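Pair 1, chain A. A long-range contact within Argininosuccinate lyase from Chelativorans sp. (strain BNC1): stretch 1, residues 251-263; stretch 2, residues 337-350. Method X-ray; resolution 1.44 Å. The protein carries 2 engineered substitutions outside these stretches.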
# COMPACT_ATOMS: atom_id res chain seq x y z
N GLY A 251 -10.34 -0.26 12.95
CA GLY A 251 -11.05 -0.73 14.13
C GLY A 251 -12.54 -0.73 13.92
O GLY A 251 -13.26 -1.58 14.47
N LEU A 252 -13.03 0.22 13.12
CA LEU A 252 -14.43 0.26 12.73
C LEU A 252 -14.79 -0.91 11.83
O LEU A 252 -15.83 -1.55 12.02
CB LEU A 252 -14.71 1.63 12.09
CG LEU A 252 -16.15 1.88 11.65
CD1 LEU A 252 -16.53 3.35 11.71
CD2 LEU A 252 -16.37 1.35 10.25
N SER A 253 -13.91 -1.27 10.88
CA SER A 253 -14.11 -2.48 10.10
C SER A 253 -14.20 -3.72 10.99
O SER A 253 -15.03 -4.60 10.77
CB SER A 253 -12.98 -2.63 9.08
OG SER A 253 -13.07 -3.89 8.44
N ARG A 254 -13.34 -3.80 12.00
CA ARG A 254 -13.33 -4.97 12.87
C ARG A 254 -14.63 -5.09 13.66
O ARG A 254 -15.16 -6.20 13.82
CB ARG A 254 -12.11 -4.90 13.80
CG ARG A 254 -10.82 -5.13 13.04
CD ARG A 254 -9.57 -4.79 13.84
NE ARG A 254 -9.28 -5.81 14.82
CZ ARG A 254 -8.38 -5.67 15.78
NH1 ARG A 254 -7.71 -4.51 15.90
NH2 ARG A 254 -8.14 -6.71 16.61
N LEU A 255 -15.16 -3.97 14.15
CA LEU A 255 -16.45 -4.02 14.83
C LEU A 255 -17.56 -4.39 13.85
O LEU A 255 -18.44 -5.19 14.18
CB LEU A 255 -16.77 -2.68 15.48
CG LEU A 255 -18.13 -2.62 16.16
CD1 LEU A 255 -18.25 -3.65 17.28
CD2 LEU A 255 -18.41 -1.22 16.71
N ALA A 256 -17.56 -3.78 12.66
CA ALA A 256 -18.56 -4.14 11.67
C ALA A 256 -18.51 -5.63 11.35
O ALA A 256 -19.55 -6.29 11.25
CB ALA A 256 -18.35 -3.31 10.40
N SER A 257 -17.31 -6.18 11.17
CA SER A 257 -17.17 -7.60 10.90
C SER A 257 -17.68 -8.44 12.07
O SER A 257 -18.37 -9.45 11.87
CB SER A 257 -15.71 -7.91 10.58
OG SER A 257 -15.54 -9.20 10.02
N GLU A 258 -17.36 -8.03 13.30
CA GLU A 258 -17.83 -8.74 14.48
C GLU A 258 -19.35 -8.83 14.49
O GLU A 258 -19.93 -9.90 14.70
CB GLU A 258 -17.37 -8.02 15.75
CG GLU A 258 -17.52 -8.86 17.01
CD GLU A 258 -16.24 -9.56 17.40
OE1 GLU A 258 -15.21 -8.86 17.53
OE2 GLU A 258 -16.27 -10.81 17.59
N ILE A 259 -20.01 -7.69 14.26
CA ILE A 259 -21.47 -7.63 14.25
C ILE A 259 -22.03 -8.43 13.08
O ILE A 259 -23.07 -9.08 13.20
CB ILE A 259 -21.95 -6.16 14.24
CG1 ILE A 259 -21.54 -5.46 15.54
CG2 ILE A 259 -23.45 -6.11 14.04
CD1 ILE A 259 -21.82 -3.97 15.57
N GLN A 260 -21.36 -8.39 11.93
CA GLN A 260 -21.80 -9.19 10.80
C GLN A 260 -21.80 -10.68 11.14
O GLN A 260 -22.71 -11.41 10.75
CB GLN A 260 -20.94 -8.90 9.58
CG GLN A 260 -21.57 -9.38 8.29
CD GLN A 260 -20.79 -8.99 7.06
OE1 GLN A 260 -19.64 -8.54 7.14
NE2 GLN A 260 -21.40 -9.19 5.89
N LEU A 261 -20.77 -11.15 11.87
CA LEU A 261 -20.77 -12.55 12.27
C LEU A 261 -21.85 -12.83 13.31
O LEU A 261 -22.59 -13.82 13.20
CB LEU A 261 -19.38 -12.97 12.76
CG LEU A 261 -18.26 -12.93 11.72
CD1 LEU A 261 -16.98 -13.61 12.28
CD2 LEU A 261 -18.68 -13.60 10.41
N TRP A 262 -22.00 -11.96 14.31
CA TRP A 262 -23.06 -12.14 15.30
C TRP A 262 -24.44 -12.26 14.66
O TRP A 262 -25.31 -12.98 15.17
CB TRP A 262 -23.12 -10.93 16.24
CG TRP A 262 -22.02 -10.76 17.23
CD1 TRP A 262 -21.05 -11.66 17.59
CD2 TRP A 262 -21.80 -9.58 18.00
NE1 TRP A 262 -20.23 -11.09 18.56
CE2 TRP A 262 -20.68 -9.82 18.82
CE3 TRP A 262 -22.46 -8.35 18.09
CZ2 TRP A 262 -20.19 -8.86 19.71
CZ3 TRP A 262 -21.97 -7.40 18.96
CH2 TRP A 262 -20.84 -7.65 19.76
N SER A 263 -24.65 -11.56 13.55
CA SER A 263 -25.95 -11.49 12.90
C SER A 263 -26.07 -12.42 11.70
O SER A 263 -27.07 -12.35 10.97
CB SER A 263 -26.30 -10.05 12.53
OG SER A 263 -25.35 -9.46 11.64
N ALA A 337 -19.31 9.19 6.87
CA ALA A 337 -20.49 8.38 6.60
C ALA A 337 -20.42 7.04 7.32
O ALA A 337 -21.39 6.60 7.94
CB ALA A 337 -20.65 8.19 5.10
N ALA A 338 -19.26 6.38 7.25
CA ALA A 338 -19.11 5.09 7.92
C ALA A 338 -19.19 5.25 9.43
O ALA A 338 -19.78 4.40 10.12
CB ALA A 338 -17.78 4.46 7.53
N THR A 339 -18.59 6.31 9.97
CA THR A 339 -18.63 6.52 11.42
C THR A 339 -20.06 6.77 11.89
O THR A 339 -20.48 6.23 12.92
CB THR A 339 -17.72 7.69 11.81
OG1 THR A 339 -16.38 7.40 11.40
CG2 THR A 339 -17.73 7.89 13.31
N HIS A 340 -20.80 7.61 11.17
CA HIS A 340 -22.20 7.84 11.50
C HIS A 340 -23.02 6.57 11.38
O HIS A 340 -23.83 6.25 12.25
CB HIS A 340 -22.76 8.92 10.57
CG HIS A 340 -22.29 10.30 10.89
ND1 HIS A 340 -22.43 11.35 10.01
CD2 HIS A 340 -21.70 10.81 12.00
CE1 HIS A 340 -21.95 12.45 10.56
NE2 HIS A 340 -21.50 12.15 11.77
N ALA A 341 -22.80 5.80 10.31
CA ALA A 341 -23.54 4.55 10.13
C ALA A 341 -23.29 3.61 11.30
O ALA A 341 -24.23 3.01 11.85
CB ALA A 341 -23.16 3.89 8.81
N MET A 342 -22.03 3.44 11.70
CA MET A 342 -21.72 2.51 12.78
C MET A 342 -22.20 3.03 14.13
O MET A 342 -22.55 2.24 15.01
CB MET A 342 -20.22 2.18 12.77
CG MET A 342 -19.80 1.32 11.59
SD MET A 342 -20.71 -0.26 11.50
CE MET A 342 -20.24 -0.97 13.08
N THR A 343 -22.26 4.36 14.30
CA THR A 343 -22.87 4.94 15.49
C THR A 343 -24.32 4.50 15.60
O THR A 343 -24.77 4.04 16.66
CB THR A 343 -22.78 6.48 15.41
OG1 THR A 343 -21.40 6.88 15.37
CG2 THR A 343 -23.47 7.16 16.61
N GLY A 344 -25.07 4.59 14.49
CA GLY A 344 -26.46 4.16 14.50
C GLY A 344 -26.63 2.66 14.62
O GLY A 344 -27.54 2.18 15.29
N VAL A 345 -25.75 1.89 13.96
CA VAL A 345 -25.78 0.43 14.10
C VAL A 345 -25.66 0.04 15.57
O VAL A 345 -26.40 -0.82 16.06
CB VAL A 345 -24.66 -0.21 13.26
CG1 VAL A 345 -24.43 -1.65 13.72
CG2 VAL A 345 -25.00 -0.17 11.80
N VAL A 346 -24.68 0.62 16.26
CA VAL A 346 -24.45 0.27 17.66
C VAL A 346 -25.63 0.70 18.52
O VAL A 346 -26.17 -0.08 19.32
CB VAL A 346 -23.12 0.87 18.16
CG1 VAL A 346 -23.04 0.79 19.68
CG2 VAL A 346 -21.93 0.19 17.49
N ARG A 347 -26.09 1.94 18.34
CA ARG A 347 -27.20 2.42 19.14
C ARG A 347 -28.42 1.51 19.02
O ARG A 347 -29.09 1.21 20.02
CB ARG A 347 -27.55 3.85 18.71
CG ARG A 347 -28.78 4.39 19.44
CD ARG A 347 -29.11 5.82 19.00
NE ARG A 347 -29.53 5.90 17.61
CZ ARG A 347 -28.79 6.38 16.62
NH1 ARG A 347 -27.57 6.85 16.83
NH2 ARG A 347 -29.30 6.41 15.39
N THR A 348 -28.71 1.06 17.80
CA THR A 348 -29.96 0.37 17.53
C THR A 348 -29.83 -1.15 17.47
O THR A 348 -30.83 -1.82 17.19
CB THR A 348 -30.59 0.88 16.23
OG1 THR A 348 -29.75 0.59 15.10
CG2 THR A 348 -30.83 2.37 16.30
N LEU A 349 -28.65 -1.70 17.72
CA LEU A 349 -28.47 -3.14 17.60
C LEU A 349 -29.37 -3.90 18.57
O LEU A 349 -29.55 -3.49 19.72
CB LEU A 349 -27.01 -3.51 17.88
CG LEU A 349 -26.59 -4.93 17.54
CD1 LEU A 349 -26.65 -5.19 16.05
CD2 LEU A 349 -25.18 -5.19 18.05
N HIS A 350 -29.93 -4.99 18.09
CA HIS A 350 -30.81 -5.83 18.90
C HIS A 350 -30.10 -7.13 19.29
O HIS A 350 -30.12 -8.09 18.51
CB HIS A 350 -32.09 -6.15 18.13
CG HIS A 350 -32.83 -4.94 17.66
ND1 HIS A 350 -33.72 -4.26 18.47
CD2 HIS A 350 -32.81 -4.27 16.48
CE1 HIS A 350 -34.21 -3.23 17.80
NE2 HIS A 350 -33.66 -3.20 16.60

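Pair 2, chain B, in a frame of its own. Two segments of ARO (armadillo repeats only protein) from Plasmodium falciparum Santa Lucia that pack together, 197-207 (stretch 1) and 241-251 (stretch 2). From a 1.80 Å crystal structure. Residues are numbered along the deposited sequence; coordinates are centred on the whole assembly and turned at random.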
# COMPACT_ATOMS: atom_id res chain seq x y z
N ALA B 197 6.66 10.45 -0.89
CA ALA B 197 7.81 9.79 -0.32
C ALA B 197 8.62 10.73 0.59
O ALA B 197 9.18 10.29 1.58
CB ALA B 197 8.70 9.22 -1.44
N ILE B 198 8.66 12.02 0.26
CA ILE B 198 9.30 13.00 1.14
C ILE B 198 8.61 12.97 2.50
O ILE B 198 9.25 12.88 3.54
CB ILE B 198 9.22 14.42 0.57
CG1 ILE B 198 10.09 14.54 -0.68
CG2 ILE B 198 9.68 15.44 1.62
CD1 ILE B 198 9.89 15.85 -1.42
N TYR B 199 7.28 13.02 2.47
CA TYR B 199 6.51 13.01 3.71
C TYR B 199 6.67 11.69 4.46
O TYR B 199 6.68 11.67 5.69
CB TYR B 199 5.04 13.28 3.41
CG TYR B 199 4.78 14.65 2.82
CD1 TYR B 199 5.55 15.75 3.19
CD2 TYR B 199 3.77 14.84 1.89
CE1 TYR B 199 5.31 17.01 2.65
CE2 TYR B 199 3.52 16.08 1.35
CZ TYR B 199 4.28 17.16 1.72
OH TYR B 199 4.00 18.38 1.15
N HIS B 200 6.77 10.58 3.73
CA HIS B 200 6.99 9.30 4.39
C HIS B 200 8.32 9.29 5.14
O HIS B 200 8.41 8.79 6.26
CB HIS B 200 6.94 8.15 3.38
CG HIS B 200 5.62 8.00 2.68
ND1 HIS B 200 4.43 8.42 3.23
CD2 HIS B 200 5.30 7.46 1.47
CE1 HIS B 200 3.44 8.15 2.40
NE2 HIS B 200 3.94 7.57 1.32
N LEU B 201 9.37 9.81 4.50
CA LEU B 201 10.69 9.85 5.12
C LEU B 201 10.70 10.71 6.38
O LEU B 201 11.28 10.34 7.39
CB LEU B 201 11.72 10.35 4.11
CG LEU B 201 12.04 9.33 3.00
CD1 LEU B 201 12.79 9.99 1.85
CD2 LEU B 201 12.82 8.15 3.57
N GLU B 202 10.03 11.86 6.32
CA GLU B 202 9.89 12.70 7.50
C GLU B 202 9.18 11.94 8.62
O GLU B 202 9.61 12.00 9.78
CB GLU B 202 9.12 13.98 7.16
CG GLU B 202 9.90 14.96 6.30
CD GLU B 202 9.16 16.26 6.07
OE1 GLU B 202 7.91 16.23 5.99
OE2 GLU B 202 9.82 17.32 5.98
N ASP B 203 8.11 11.22 8.28
CA ASP B 203 7.35 10.48 9.28
C ASP B 203 8.16 9.34 9.90
O ASP B 203 7.92 8.95 11.05
CB ASP B 203 6.05 9.93 8.67
CG ASP B 203 5.06 11.04 8.38
OD1 ASP B 203 5.31 12.19 8.82
OD2 ASP B 203 4.02 10.78 7.74
N PHE B 204 9.11 8.82 9.14
CA PHE B 204 10.04 7.83 9.64
C PHE B 204 11.01 8.46 10.65
O PHE B 204 11.26 7.91 11.71
CB PHE B 204 10.84 7.21 8.48
CG PHE B 204 11.79 6.12 8.90
CD1 PHE B 204 11.33 4.84 9.13
CD2 PHE B 204 13.14 6.38 9.05
CE1 PHE B 204 12.20 3.82 9.52
CE2 PHE B 204 14.02 5.38 9.42
CZ PHE B 204 13.56 4.09 9.66
N ILE B 205 11.54 9.62 10.29
CA ILE B 205 12.57 10.27 11.11
C ILE B 205 11.98 10.78 12.42
O ILE B 205 12.62 10.71 13.46
CB ILE B 205 13.23 11.44 10.35
CG1 ILE B 205 14.04 10.92 9.16
CG2 ILE B 205 14.13 12.28 11.29
CD1 ILE B 205 14.35 11.98 8.13
N LEU B 206 10.74 11.28 12.36
CA LEU B 206 10.13 11.94 13.50
C LEU B 206 9.23 11.03 14.32
O LEU B 206 8.49 10.21 13.78
CB LEU B 206 9.31 13.15 13.02
CG LEU B 206 10.11 14.17 12.21
CD1 LEU B 206 9.19 15.21 11.58
CD2 LEU B 206 11.18 14.82 13.08
N ASN B 207 9.30 11.20 15.64
CA ASN B 207 8.32 10.63 16.56
C ASN B 207 7.57 11.79 17.17
O ASN B 207 8.09 12.49 18.04
CB ASN B 207 8.99 9.78 17.63
CG ASN B 207 7.99 9.21 18.63
OD1 ASN B 207 6.78 9.38 18.48
ND2 ASN B 207 8.49 8.57 19.67
N GLU B 241 9.68 23.09 -2.34
CA GLU B 241 9.73 23.47 -0.93
C GLU B 241 9.90 22.28 0.01
O GLU B 241 10.73 22.33 0.92
CB GLU B 241 8.46 24.26 -0.56
N ALA B 242 9.11 21.22 -0.20
CA ALA B 242 9.17 20.04 0.66
C ALA B 242 10.55 19.39 0.59
O ALA B 242 11.12 18.98 1.61
CB ALA B 242 8.09 19.03 0.27
N SER B 243 11.09 19.34 -0.63
CA SER B 243 12.42 18.77 -0.87
C SER B 243 13.47 19.58 -0.15
O SER B 243 14.36 19.03 0.50
CB SER B 243 12.72 18.72 -2.36
OG SER B 243 11.61 18.24 -3.09
N ASN B 244 13.36 20.90 -0.26
CA ASN B 244 14.26 21.80 0.45
C ASN B 244 14.23 21.57 1.95
O ASN B 244 15.27 21.49 2.60
CB ASN B 244 13.93 23.26 0.13
CG ASN B 244 15.05 24.21 0.51
OD1 ASN B 244 16.23 23.88 0.40
ND2 ASN B 244 14.68 25.41 0.96
N VAL B 245 13.02 21.45 2.50
CA VAL B 245 12.83 21.25 3.93
C VAL B 245 13.48 19.98 4.46
O VAL B 245 14.20 20.02 5.47
CB VAL B 245 11.33 21.23 4.29
CG1 VAL B 245 11.13 20.81 5.74
CG2 VAL B 245 10.70 22.60 4.05
N LEU B 246 13.25 18.85 3.80
CA LEU B 246 13.85 17.60 4.25
C LEU B 246 15.35 17.63 4.04
O LEU B 246 16.10 17.11 4.87
CB LEU B 246 13.23 16.39 3.53
CG LEU B 246 13.80 15.01 3.88
CD1 LEU B 246 13.81 14.75 5.38
CD2 LEU B 246 13.03 13.92 3.15
N LEU B 247 15.78 18.24 2.94
CA LEU B 247 17.20 18.35 2.62
C LEU B 247 17.96 19.05 3.74
O LEU B 247 18.98 18.55 4.22
CB LEU B 247 17.39 19.10 1.30
CG LEU B 247 18.77 19.06 0.65
CD1 LEU B 247 19.28 17.63 0.55
CD2 LEU B 247 18.72 19.72 -0.71
N LEU B 248 17.44 20.20 4.17
CA LEU B 248 18.02 20.96 5.27
C LEU B 248 18.17 20.12 6.54
O LEU B 248 19.14 20.27 7.28
CB LEU B 248 17.17 22.20 5.58
CG LEU B 248 17.05 23.25 4.47
CD1 LEU B 248 16.18 24.41 4.93
CD2 LEU B 248 18.42 23.73 4.03
N ARG B 249 17.20 19.24 6.79
CA ARG B 249 17.22 18.40 7.97
C ARG B 249 18.37 17.40 7.93
O ARG B 249 18.96 17.08 8.96
CB ARG B 249 15.89 17.67 8.13
CG ARG B 249 15.72 16.99 9.47
CD ARG B 249 14.46 16.14 9.55
NE ARG B 249 13.22 16.92 9.57
CZ ARG B 249 12.72 17.49 10.67
NH1 ARG B 249 13.36 17.41 11.82
NH2 ARG B 249 11.58 18.18 10.60
N LEU B 250 18.66 16.90 6.74
CA LEU B 250 19.67 15.86 6.55
C LEU B 250 21.07 16.43 6.37
O LEU B 250 22.06 15.73 6.55
CB LEU B 250 19.32 15.00 5.34
CG LEU B 250 17.98 14.26 5.38
CD1 LEU B 250 17.68 13.63 4.02
CD2 LEU B 250 17.99 13.21 6.48
N THR B 251 21.14 17.70 5.99
CA THR B 251 22.42 18.38 5.80
C THR B 251 22.94 19.01 7.10
O THR B 251 22.25 19.80 7.74
CB THR B 251 22.33 19.45 4.70
OG1 THR B 251 21.30 20.40 5.02
CG2 THR B 251 22.00 18.81 3.37
O HOH W 1 9.31 18.40 3.60
O HOH W 2 9.28 18.14 8.52

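Each pair sets two helices side by side with their N-to-C directions broadly aligned. The axes cross at 37° in pair 1 and 29° in pair 2, with the same sign, and approach to 11.1 Å and 10.1 Å. Superposing N, CA and C of 14 central residues gives an RMSD of 0.5 Å. The register agrees as well: Ala A256 CA lies 7.4 Å from Met A342 CA, and at the matched positions Glu B202 CA lies 7.1 Å from Leu B246 CA.

In both pairs one side chain of stretch 2 enters a hole formed by four residues of stretch 1. Met A342 sits among Leu A252, Leu A255, Ala A256 and Ile A259; Leu B246, its counterpart, sits among Ile B198, Leu B201, Glu B202 and Ile B205, the same four positions. The knobs fill the hole differently. Met A342, with all three chi angles in m, is unbranched: its CG lies 3.7 Å from Leu A252 CD2, while its CE lies farther along, 4.1 Å from Leu A255 CD2 and 4.2 Å from Ile A259 CD1. Leu B246 (t, p) divides the task between two methyls. CD2 is 4.0 Å from Ile B198 CG2 and 3.9 Å from Leu B201 CB, whereas CD1 is 3.9 Å from Ile B205 CD1.

The walls are most alike at Ile A259 and Ile B205, whose side-chain centres fall 0.5 Å apart and which share the m, t rotamer. They differ most in chemistry at Ala A256 and Glu B202. At the alanine the contact is simple, with Ala A256 CB 4.0 Å from Met A342 SD. The glutamate instead lays its aliphatic part against the knob, Glu B202 CG being 4.0 Å from Leu B246 CD1, and sends its carboxylate to water. One water donates to both Glu B202 OE2 (2.7 Å) and Ala B242 O (2.8 Å); a second makes a weak bond to Glu B202 OE2 (2.7 Å) and accepts from Arg B249 NH2 (3.1 Å). Neither pair has a direct hydrogen bond between its stretches.

One turn beyond the knob, Val A345 matches Arg B249. The valine makes a purely apolar contact, CG1 to Ile A259 CD1 at 4.0 Å. The arginine places CD 4.2 Å from Ile B205 CG2 and its guanidinium face against Leu B206, with NH1 3.6 Å from Leu B206 CD2. Pair 1 buries 417 Å² between its stretches and pair 2 505 Å². The side-chain contacts of pair 1 are apolar in the main, whereas pair 2 adds two waters at Glu B202 OE2; similar backbones accommodate both.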